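Local coordinates for protein TlmII (Streptoalloteichus hindustanus, PDB 4HVM) that probably acts as a condensation-type protein related to nonribosomal peptide synthetases in the biosynthesis of tallysomycin, its exact reaction being uncertain, at residues Phe63-Val68 with Val293-Asp298; Asp119-Leu124 with Val139-Leu144; Asp146-Tyr151 with Asp282-Leu287. All coordinates share one frame; numbering follows the deposited sequence.

Contact 1: residues Phe63-Val68 with Val293-Asp298; sequences FPLLRV and VGPLTD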
loop_
_atom_site.group_PDB
_atom_site.type_symbol
_atom_site.label_atom_id
_atom_site.label_comp_id
_atom_site.label_asym_id
_atom_site.label_seq_id
_atom_site.Cartn_x
_atom_site.Cartn_y
_atom_site.Cartn_z
ATOM N N PHE A 63 -15.090 11.975 -10.649
ATOM C CA PHE A 63 -13.687 12.058 -10.253
ATOM C C PHE A 63 -12.766 12.079 -11.468
ATOM O O PHE A 63 -12.309 11.030 -11.919
ATOM C CB PHE A 63 -13.304 10.876 -9.361
ATOM C CG PHE A 63 -13.905 10.925 -7.987
ATOM C CD1 PHE A 63 -13.463 11.848 -7.053
ATOM C CD2 PHE A 63 -14.895 10.029 -7.620
ATOM C CE1 PHE A 63 -14.009 11.885 -5.784
ATOM C CE2 PHE A 63 -15.443 10.060 -6.354
ATOM C CZ PHE A 63 -15.001 10.988 -5.434
ATOM N N PRO A 64 -12.475 13.278 -11.992
ATOM C CA PRO A 64 -11.603 13.423 -13.169
ATOM C C PRO A 64 -10.214 12.820 -12.981
ATOM O O PRO A 64 -9.529 12.558 -13.972
ATOM C CB PRO A 64 -11.506 14.941 -13.355
ATOM C CG PRO A 64 -11.950 15.529 -12.037
ATOM C CD PRO A 64 -12.963 14.576 -11.501
ATOM N N LEU A 65 -9.814 12.594 -11.733
ATOM C CA LEU A 65 -8.521 11.980 -11.453
ATOM C C LEU A 65 -8.464 10.557 -11.997
ATOM O O LEU A 65 -7.420 10.097 -12.456
ATOM C CB LEU A 65 -8.239 11.974 -9.951
ATOM C CG LEU A 65 -6.985 11.210 -9.518
ATOM C CD1 LEU A 65 -5.737 11.852 -10.096
ATOM C CD2 LEU A 65 -6.893 11.118 -8.009
ATOM N N LEU A 66 -9.593 9.862 -11.940
ATOM C CA LEU A 66 -9.660 8.488 -12.411
ATOM C C LEU A 66 -9.458 8.410 -13.922
ATOM O O LEU A 66 -9.042 7.378 -14.448
ATOM C CB LEU A 66 -10.997 7.863 -12.026
ATOM C CG LEU A 66 -11.347 7.890 -10.541
ATOM C CD1 LEU A 66 -12.707 7.254 -10.303
ATOM C CD2 LEU A 66 -10.279 7.189 -9.720
ATOM N N ARG A 67 -9.757 9.505 -14.613
ATOM C CA ARG A 67 -9.634 9.561 -16.063
ATOM C C ARG A 67 -8.348 10.265 -16.481
ATOM O O ARG A 67 -8.303 10.923 -17.521
ATOM C CB ARG A 67 -10.843 10.281 -16.663
ATOM C CG ARG A 67 -12.154 9.531 -16.495
ATOM C CD ARG A 67 -13.340 10.327 -17.020
ATOM N NE ARG A 67 -13.789 11.345 -16.073
ATOM C CZ ARG A 67 -13.700 12.656 -16.279
ATOM N NH1 ARG A 67 -13.182 13.122 -17.406
ATOM N NH2 ARG A 67 -14.137 13.502 -15.358
ATOM N N VAL A 68 -7.302 10.123 -15.675
ATOM C CA VAL A 68 -6.059 10.844 -15.920
ATOM C C VAL A 68 -4.960 9.974 -16.527
ATOM O O VAL A 68 -4.700 8.863 -16.065
ATOM C CB VAL A 68 -5.547 11.520 -14.625
ATOM C CG1 VAL A 68 -4.048 11.770 -14.689
ATOM C CG2 VAL A 68 -6.310 12.814 -14.375
ATOM N N VAL A 293 -9.397 11.728 -2.633
ATOM C CA VAL A 293 -9.103 10.567 -3.461
ATOM C C VAL A 293 -7.873 10.873 -4.302
ATOM O O VAL A 293 -7.896 11.778 -5.135
ATOM C CB VAL A 293 -10.284 10.210 -4.396
ATOM C CG1 VAL A 293 -9.870 9.167 -5.424
ATOM C CG2 VAL A 293 -11.468 9.714 -3.591
ATOM N N GLY A 294 -6.799 10.124 -4.070
ATOM C CA GLY A 294 -5.557 10.320 -4.794
ATOM C C GLY A 294 -4.334 9.779 -4.078
ATOM O O GLY A 294 -4.442 9.200 -2.996
ATOM N N PRO A 295 -3.154 9.968 -4.684
ATOM C CA PRO A 295 -1.888 9.515 -4.100
ATOM C C PRO A 295 -1.413 10.415 -2.962
ATOM O O PRO A 295 -0.823 11.467 -3.208
ATOM C CB PRO A 295 -0.914 9.598 -5.277
ATOM C CG PRO A 295 -1.469 10.674 -6.145
ATOM C CD PRO A 295 -2.965 10.596 -6.005
ATOM N N LEU A 296 -1.661 9.989 -1.727
ATOM C CA LEU A 296 -1.237 10.739 -0.552
ATOM C C LEU A 296 -0.589 9.825 0.491
ATOM O O LEU A 296 -0.547 10.147 1.679
ATOM C CB LEU A 296 -2.422 11.498 0.050
ATOM C CG LEU A 296 -2.922 12.689 -0.772
ATOM C CD1 LEU A 296 -4.114 13.338 -0.098
ATOM C CD2 LEU A 296 -1.810 13.708 -0.987
ATOM N N THR A 297 -0.086 8.683 0.035
ATOM C CA THR A 297 0.584 7.738 0.916
ATOM C C THR A 297 2.059 7.657 0.546
ATOM O O THR A 297 2.406 7.516 -0.627
ATOM C CB THR A 297 -0.041 6.334 0.828
ATOM O OG1 THR A 297 -1.436 6.407 1.148
ATOM C CG2 THR A 297 0.651 5.384 1.793
ATOM N N ASP A 298 2.922 7.755 1.551
ATOM C CA ASP A 298 4.359 7.718 1.329
ATOM C C ASP A 298 5.034 6.763 2.306
ATOM O O ASP A 298 4.463 6.412 3.337
ATOM C CB ASP A 298 4.948 9.120 1.473
ATOM C CG ASP A 298 6.346 9.228 0.900
ATOM O OD1 ASP A 298 6.695 8.442 -0.010
ATOM O OD2 ASP A 298 7.094 10.113 1.359
#

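Contact 2: residues Asp119-Leu124 with Val139-Leu144; sequences DPLVRL and VAHQML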
loop_
_atom_site.group_PDB
_atom_site.type_symbol
_atom_site.label_atom_id
_atom_site.label_comp_id
_atom_site.label_asym_id
_atom_site.label_seq_id
_atom_site.Cartn_x
_atom_site.Cartn_y
_atom_site.Cartn_z
ATOM N N ASP A 119 -3.969 4.647 -22.175
ATOM C CA ASP A 119 -4.996 3.743 -21.661
ATOM C C ASP A 119 -5.558 4.178 -20.309
ATOM O O ASP A 119 -4.889 4.882 -19.549
ATOM C CB ASP A 119 -4.436 2.325 -21.553
ATOM C CG ASP A 119 -3.659 1.910 -22.783
ATOM O OD1 ASP A 119 -4.006 2.364 -23.895
ATOM O OD2 ASP A 119 -2.698 1.128 -22.637
ATOM N N PRO A 120 -6.801 3.764 -20.010
ATOM C CA PRO A 120 -7.380 4.008 -18.684
ATOM C C PRO A 120 -6.558 3.344 -17.581
ATOM O O PRO A 120 -6.269 2.151 -17.663
ATOM C CB PRO A 120 -8.770 3.361 -18.781
ATOM C CG PRO A 120 -8.707 2.451 -19.971
ATOM C CD PRO A 120 -7.766 3.119 -20.917
ATOM N N LEU A 121 -6.194 4.116 -16.560
ATOM C CA LEU A 121 -5.334 3.628 -15.485
ATOM C C LEU A 121 -6.128 3.217 -14.246
ATOM O O LEU A 121 -5.560 2.734 -13.266
ATOM C CB LEU A 121 -4.284 4.681 -15.123
ATOM C CG LEU A 121 -3.372 5.127 -16.263
ATOM C CD1 LEU A 121 -2.370 6.159 -15.777
ATOM C CD2 LEU A 121 -2.658 3.930 -16.859
ATOM N N VAL A 122 -7.439 3.425 -14.292
ATOM C CA VAL A 122 -8.331 2.971 -13.232
ATOM C C VAL A 122 -9.495 2.210 -13.846
ATOM O O VAL A 122 -10.392 2.805 -14.440
ATOM C CB VAL A 122 -8.873 4.141 -12.399
ATOM C CG1 VAL A 122 -9.904 3.645 -11.397
ATOM C CG2 VAL A 122 -7.733 4.856 -11.688
ATOM N N ARG A 123 -9.469 0.888 -13.708
ATOM C CA ARG A 123 -10.507 0.035 -14.279
ATOM C C ARG A 123 -11.447 -0.494 -13.199
ATOM O O ARG A 123 -11.003 -1.053 -12.199
ATOM C CB ARG A 123 -9.872 -1.130 -15.043
ATOM C CG ARG A 123 -9.079 -0.695 -16.264
ATOM C CD ARG A 123 -8.173 -1.800 -16.781
ATOM N NE ARG A 123 -6.808 -1.316 -16.953
ATOM C CZ ARG A 123 -5.728 -1.936 -16.490
ATOM N NH1 ARG A 123 -5.848 -3.081 -15.831
ATOM N NH2 ARG A 123 -4.527 -1.413 -16.692
ATOM N N LEU A 124 -12.746 -0.309 -13.402
ATOM C CA LEU A 124 -13.739 -0.843 -12.481
ATOM C C LEU A 124 -14.305 -2.132 -13.055
ATOM O O LEU A 124 -14.761 -2.158 -14.196
ATOM C CB LEU A 124 -14.858 0.169 -12.226
ATOM C CG LEU A 124 -14.451 1.459 -11.524
ATOM C CD1 LEU A 124 -15.664 2.328 -11.234
ATOM C CD2 LEU A 124 -13.690 1.147 -10.244
ATOM N N VAL A 139 -8.968 -1.962 -10.396
ATOM C CA VAL A 139 -7.578 -2.208 -10.756
ATOM C C VAL A 139 -6.947 -0.880 -11.147
ATOM O O VAL A 139 -7.259 -0.330 -12.202
ATOM C CB VAL A 139 -7.472 -3.192 -11.926
ATOM C CG1 VAL A 139 -6.016 -3.427 -12.288
ATOM C CG2 VAL A 139 -8.159 -4.501 -11.576
ATOM N N ALA A 140 -6.063 -0.362 -10.303
ATOM C CA ALA A 140 -5.607 1.012 -10.478
ATOM C C ALA A 140 -4.102 1.224 -10.388
ATOM O O ALA A 140 -3.402 0.548 -9.637
ATOM C CB ALA A 140 -6.319 1.924 -9.490
ATOM N N HIS A 141 -3.624 2.188 -11.167
ATOM C CA HIS A 141 -2.240 2.636 -11.112
ATOM C C HIS A 141 -2.021 3.352 -9.782
ATOM O O HIS A 141 -2.861 4.147 -9.356
ATOM C CB HIS A 141 -1.978 3.589 -12.277
ATOM C CG HIS A 141 -0.529 3.804 -12.578
ATOM N ND1 HIS A 141 0.298 4.551 -11.766
ATOM C CD2 HIS A 141 0.236 3.387 -13.614
ATOM C CE1 HIS A 141 1.511 4.578 -12.286
ATOM N NE2 HIS A 141 1.502 3.879 -13.407
ATOM N N GLN A 142 -0.897 3.073 -9.131
ATOM C CA GLN A 142 -0.639 3.598 -7.790
ATOM C C GLN A 142 -0.385 5.105 -7.765
ATOM O O GLN A 142 -0.393 5.721 -6.700
ATOM C CB GLN A 142 0.536 2.865 -7.137
ATOM C CG GLN A 142 1.873 3.128 -7.808
ATOM C CD GLN A 142 3.049 2.758 -6.927
ATOM O OE1 GLN A 142 3.463 1.599 -6.879
ATOM N NE2 GLN A 142 3.594 3.744 -6.224
HETATM N N MSE A 143 -0.155 5.693 -8.935
HETATM C CA MSE A 143 0.062 7.133 -9.036
HETATM C C MSE A 143 -1.260 7.888 -9.141
HETATM O O MSE A 143 -1.280 9.114 -9.262
HETATM C CB MSE A 143 0.953 7.462 -10.234
HETATM C CG MSE A 143 2.413 7.105 -10.034
HETATM SE SE MSE A 143 3.508 7.532 -11.583
HETATM C CE MSE A 143 2.949 9.378 -11.838
ATOM N N LEU A 144 -2.358 7.144 -9.105
ATOM C CA LEU A 144 -3.689 7.733 -9.110
ATOM C C LEU A 144 -4.408 7.425 -7.807
ATOM O O LEU A 144 -4.999 8.307 -7.193
ATOM C CB LEU A 144 -4.512 7.212 -10.290
ATOM C CG LEU A 144 -4.088 7.663 -11.689
ATOM C CD1 LEU A 144 -5.154 7.302 -12.707
ATOM C CD2 LEU A 144 -3.807 9.155 -11.711
#

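Contact 3: residues Asp146-Tyr151 with Asp282-Leu287; sequences DARSRY and DLRDHL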
loop_
_atom_site.group_PDB
_atom_site.type_symbol
_atom_site.label_atom_id
_atom_site.label_comp_id
_atom_site.label_asym_id
_atom_site.label_seq_id
_atom_site.Cartn_x
_atom_site.Cartn_y
_atom_site.Cartn_z
ATOM N N ASP A 146 -3.977 5.422 -3.996
ATOM C CA ASP A 146 -3.232 4.684 -2.985
ATOM C C ASP A 146 -4.141 3.650 -2.320
ATOM O O ASP A 146 -5.272 3.440 -2.763
ATOM C CB ASP A 146 -2.604 5.626 -1.950
ATOM C CG ASP A 146 -3.608 6.585 -1.329
ATOM O OD1 ASP A 146 -4.831 6.365 -1.458
ATOM O OD2 ASP A 146 -3.163 7.567 -0.695
ATOM N N ALA A 147 -3.647 3.014 -1.263
ATOM C CA ALA A 147 -4.385 1.951 -0.581
ATOM C C ALA A 147 -5.784 2.369 -0.132
ATOM O O ALA A 147 -6.758 1.646 -0.349
ATOM C CB ALA A 147 -3.578 1.432 0.606
ATOM N N ARG A 148 -5.873 3.541 0.489
ATOM C CA ARG A 148 -7.137 4.040 1.015
ATOM C C ARG A 148 -8.087 4.481 -0.093
ATOM O O ARG A 148 -9.294 4.246 -0.013
ATOM C CB ARG A 148 -6.888 5.194 1.990
ATOM C CG ARG A 148 -8.149 5.769 2.622
ATOM C CD ARG A 148 -7.810 6.824 3.663
ATOM N NE ARG A 148 -9.000 7.390 4.292
ATOM C CZ ARG A 148 -8.972 8.277 5.282
ATOM N NH1 ARG A 148 -7.810 8.701 5.762
ATOM N NH2 ARG A 148 -10.104 8.737 5.795
ATOM N N SER A 149 -7.542 5.117 -1.126
ATOM C CA SER A 149 -8.356 5.666 -2.211
ATOM C C SER A 149 -9.095 4.592 -3.006
ATOM O O SER A 149 -10.168 4.851 -3.554
ATOM C CB SER A 149 -7.499 6.517 -3.153
ATOM O OG SER A 149 -6.993 7.663 -2.482
ATOM N N ARG A 150 -8.525 3.392 -3.066
ATOM C CA ARG A 150 -9.152 2.292 -3.790
ATOM C C ARG A 150 -10.503 1.938 -3.181
ATOM O O ARG A 150 -11.479 1.728 -3.896
ATOM C CB ARG A 150 -8.247 1.060 -3.818
ATOM C CG ARG A 150 -6.894 1.286 -4.469
ATOM C CD ARG A 150 -6.154 -0.031 -4.659
ATOM N NE ARG A 150 -4.706 0.147 -4.625
ATOM C CZ ARG A 150 -3.939 -0.155 -3.582
ATOM N NH1 ARG A 150 -4.477 -0.669 -2.484
ATOM N NH2 ARG A 150 -2.630 0.048 -3.643
ATOM N N TYR A 151 -10.558 1.882 -1.856
ATOM C CA TYR A 151 -11.803 1.571 -1.168
ATOM C C TYR A 151 -12.742 2.775 -1.109
ATOM O O TYR A 151 -13.959 2.618 -0.998
ATOM C CB TYR A 151 -11.519 1.036 0.233
ATOM C CG TYR A 151 -11.021 -0.387 0.239
ATOM C CD1 TYR A 151 -11.839 -1.422 -0.185
ATOM C CD2 TYR A 151 -9.742 -0.701 0.676
ATOM C CE1 TYR A 151 -11.398 -2.727 -0.182
ATOM C CE2 TYR A 151 -9.290 -2.008 0.685
ATOM C CZ TYR A 151 -10.124 -3.017 0.255
ATOM O OH TYR A 151 -9.684 -4.320 0.260
ATOM N N ASP A 282 -0.089 7.399 5.746
ATOM C CA ASP A 282 -1.138 8.134 5.052
ATOM C C ASP A 282 -1.070 9.592 5.483
ATOM O O ASP A 282 -1.272 9.910 6.656
ATOM C CB ASP A 282 -2.517 7.552 5.376
ATOM C CG ASP A 282 -3.599 8.049 4.435
ATOM O OD1 ASP A 282 -3.377 9.076 3.759
ATOM O OD2 ASP A 282 -4.671 7.412 4.367
ATOM N N LEU A 283 -0.788 10.476 4.531
ATOM C CA LEU A 283 -0.624 11.895 4.833
ATOM C C LEU A 283 -1.947 12.598 5.145
ATOM O O LEU A 283 -1.953 13.734 5.617
ATOM C CB LEU A 283 0.109 12.610 3.695
ATOM C CG LEU A 283 1.514 12.090 3.381
ATOM C CD1 LEU A 283 2.157 12.888 2.258
ATOM C CD2 LEU A 283 2.387 12.109 4.628
ATOM N N ARG A 284 -3.059 11.922 4.873
ATOM C CA ARG A 284 -4.380 12.456 5.186
ATOM C C ARG A 284 -4.561 12.587 6.693
ATOM O O ARG A 284 -5.014 13.619 7.188
ATOM C CB ARG A 284 -5.476 11.551 4.618
ATOM C CG ARG A 284 -5.513 11.450 3.100
ATOM C CD ARG A 284 -6.539 10.419 2.655
ATOM N NE ARG A 284 -6.555 10.251 1.205
ATOM C CZ ARG A 284 -5.711 9.475 0.536
ATOM N NH1 ARG A 284 -4.778 8.792 1.185
ATOM N NH2 ARG A 284 -5.799 9.382 -0.783
ATOM N N ASP A 285 -4.208 11.532 7.419
ATOM C CA ASP A 285 -4.369 11.508 8.867
ATOM C C ASP A 285 -3.285 12.331 9.550
ATOM O O ASP A 285 -3.552 13.059 10.507
ATOM C CB ASP A 285 -4.325 10.068 9.381
ATOM C CG ASP A 285 -5.412 9.199 8.779
ATOM O OD1 ASP A 285 -6.521 9.725 8.534
ATOM O OD2 ASP A 285 -5.162 7.994 8.553
ATOM N N HIS A 286 -2.060 12.207 9.049
ATOM C CA HIS A 286 -0.901 12.845 9.663
ATOM C C HIS A 286 -0.855 14.360 9.455
ATOM O O HIS A 286 -0.430 15.105 10.341
ATOM C CB HIS A 286 0.386 12.205 9.137
ATOM C CG HIS A 286 1.633 12.820 9.690
ATOM N ND1 HIS A 286 2.583 13.423 8.894
ATOM C CD2 HIS A 286 2.082 12.933 10.962
ATOM C CE1 HIS A 286 3.565 13.877 9.651
ATOM N NE2 HIS A 286 3.284 13.595 10.909
ATOM N N LEU A 287 -1.286 14.811 8.281
ATOM C CA LEU A 287 -1.221 16.231 7.942
ATOM C C LEU A 287 -2.592 16.895 7.856
ATOM O O LEU A 287 -2.707 18.052 7.445
ATOM C CB LEU A 287 -0.451 16.437 6.637
ATOM C CG LEU A 287 1.050 16.137 6.687
ATOM C CD1 LEU A 287 1.730 16.506 5.373
ATOM C CD2 LEU A 287 1.711 16.855 7.856
#

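Contact 1: residues Phe63-Val68 with Val293-Asp298
The backbones meet nearest at Leu65 and Gly294, whose CA atoms are 7.5 Å apart, so it is side chains from the turn that follows helix 49-62 that bridge to the run leading into strand 297-305. The turn is held by the bond from Leu66 N to Phe63 O (3.0 Å), which leaves Phe63 and Leu65 both directed at 293-298. Leu65 places CG anti to its backbone N (chi1 173°), and its CD2 reaches the Val293-Gly294 peptide, lying 3.6 Å from Gly294 CA. The same methyl touches the proline ring beyond, with Leu65 CD2 4.4 Å from Pro295 CD. Gly294, at phi 158° and psi -178°, would hardly tolerate a side chain, since a CB would press on the carbonyl O of Val293 and also meet Pro295 CD. Phe63 crosses Val293 at about a right angle, with its CE1 4.0 Å from Val293 CG2; Tyr170 meets the Phe63 ring edge-to-face. Val293 packs against Met152 and Val153 of helix 147-161, and Leu65 against Met78 of strand 76-80. All five touching residues are buried and no polar bond links the two segments, which implies that this join between distant parts of the chain rests on modest apolar packing.

Contact 2: residues Asp119-Leu124 with Val139-Leu144
This is an antiparallel strand pairing within the beta hairpin of strands 122-128 and 133-141, at the end away from the turn, in the interior of the mixed sheet that also contains strands 36-44 and 87-91. The strand axes run at 172° to each other and approach to 4.7 Å. Arg123 and Val139 form the hydrogen-bonded pair: Arg123 N gives to Val139 O at 2.9 Å in a straight bond (179°), although the donor stands 31° above the carbonyl plane. The return bond, Val139 N to Arg123 O, is equally long at 2.9 Å and lies in the carbonyl plane. Val122 and Ala140 are the next, non-hydrogen-bonded pair, after which His141 N donates nearly along the C=O axis of Leu121 (2.9 Å to Leu121 O). The residues 141-147 read His-Gln-x-x-x-Asp-Ala, a degenerate form of the HHxxxDG signature of condensation domains, in which Gln142 takes the place of the second histidine, the one usually held to be catalytic. The first, His141, has CG anti to its backbone N and accepts from the backbone N of selenomethionine Met143 at ND1 (3.1 Å), in the ring plane. That bond fixes the ring's rotation and is consistent with a neutral ring whose proton is on NE2. On the Val122 and Ala140 face, Val122 CG2 lies 3.9 Å from Ala140 CB. On the opposite face the bent Arg123 chain crosses Val139 obliquely, NH1 3.6 Å from Val139 CG1, while the charge of Arg123 pairs with Asp109. Just beyond the paired strands, Leu144 CD1 touches both Leu121 CB (3.7 Å) and Val122 CG2.

Contact 3: residues Asp146-Tyr151 with Asp282-Leu287
The tight part of this contact is the guanidinium of Arg284, set tip to tip against the carboxylate of Asp146. Arg284 NH1 gives to Asp146 OD2 at 2.8 Å, in the guanidinium plane and on the syn lone pair; Arg284 NH2 adds only weak bonds to both oxygens. Arg284 NH1 also lies 2.9 Å from Asp282 OD1 in a second salt bridge, and Arg284 NE is held by Val292 O. Asp146, in the crowded first torsion (chi1 53°), turns OD1 back to accept from Ser149 N at 3.0 Å, capping helix 147-161. Asp282 likewise caps helix 283-286 through Arg284 N. An alanine at Arg284 would remove the positive group between the carboxylates and would probably leave two like charges, Asp146 OD2 and Asp282 OD1, 4.7 Å apart with less to hold them. Toward solvent the fit is looser: the extended Arg148 meets Asp285 OD1 with NH1 at 3.2 Å, the oxygen approached from above its carboxylate plane, and makes only a long salt bridge to Asp282. Arg148 CB lies over one face of the Arg284 guanidinium. Asp146 is the HHxxxDG-like motif aspartate, and its bridge to Arg284 probably corresponds to the structural Asp-Arg pair of condensation domains. It joins the start of helix 147-161 to the short helix after strand 274-282; Leu296 N, just before strand 297-305, and Thr297 OG1, in its first residue, bond to Asp146 OD2.

From the N terminus, contact 1 opens at 63-68 and closes last, at 293-298, so its loop encloses the other two. Within it contact 2 closes first, as a hairpin between 119-124 and 139-144. Contact 3 opens directly afterwards, at 146-151, and closes at 282-287; the two are in series, and none of the three loops cross. Contact 2 lies in the mixed sheet of strands 87-91, 122-128, 133-141, 36-44 and 385-388, whereas contacts 1 and 3 tie the early part of the chain to the run around 282-298. Contacts 1 and 2 touch through Pro295 and Leu65 packing on Leu144 O, and contacts 1 and 3 share the probable hydrogen bond from Leu283 N to Leu296 O.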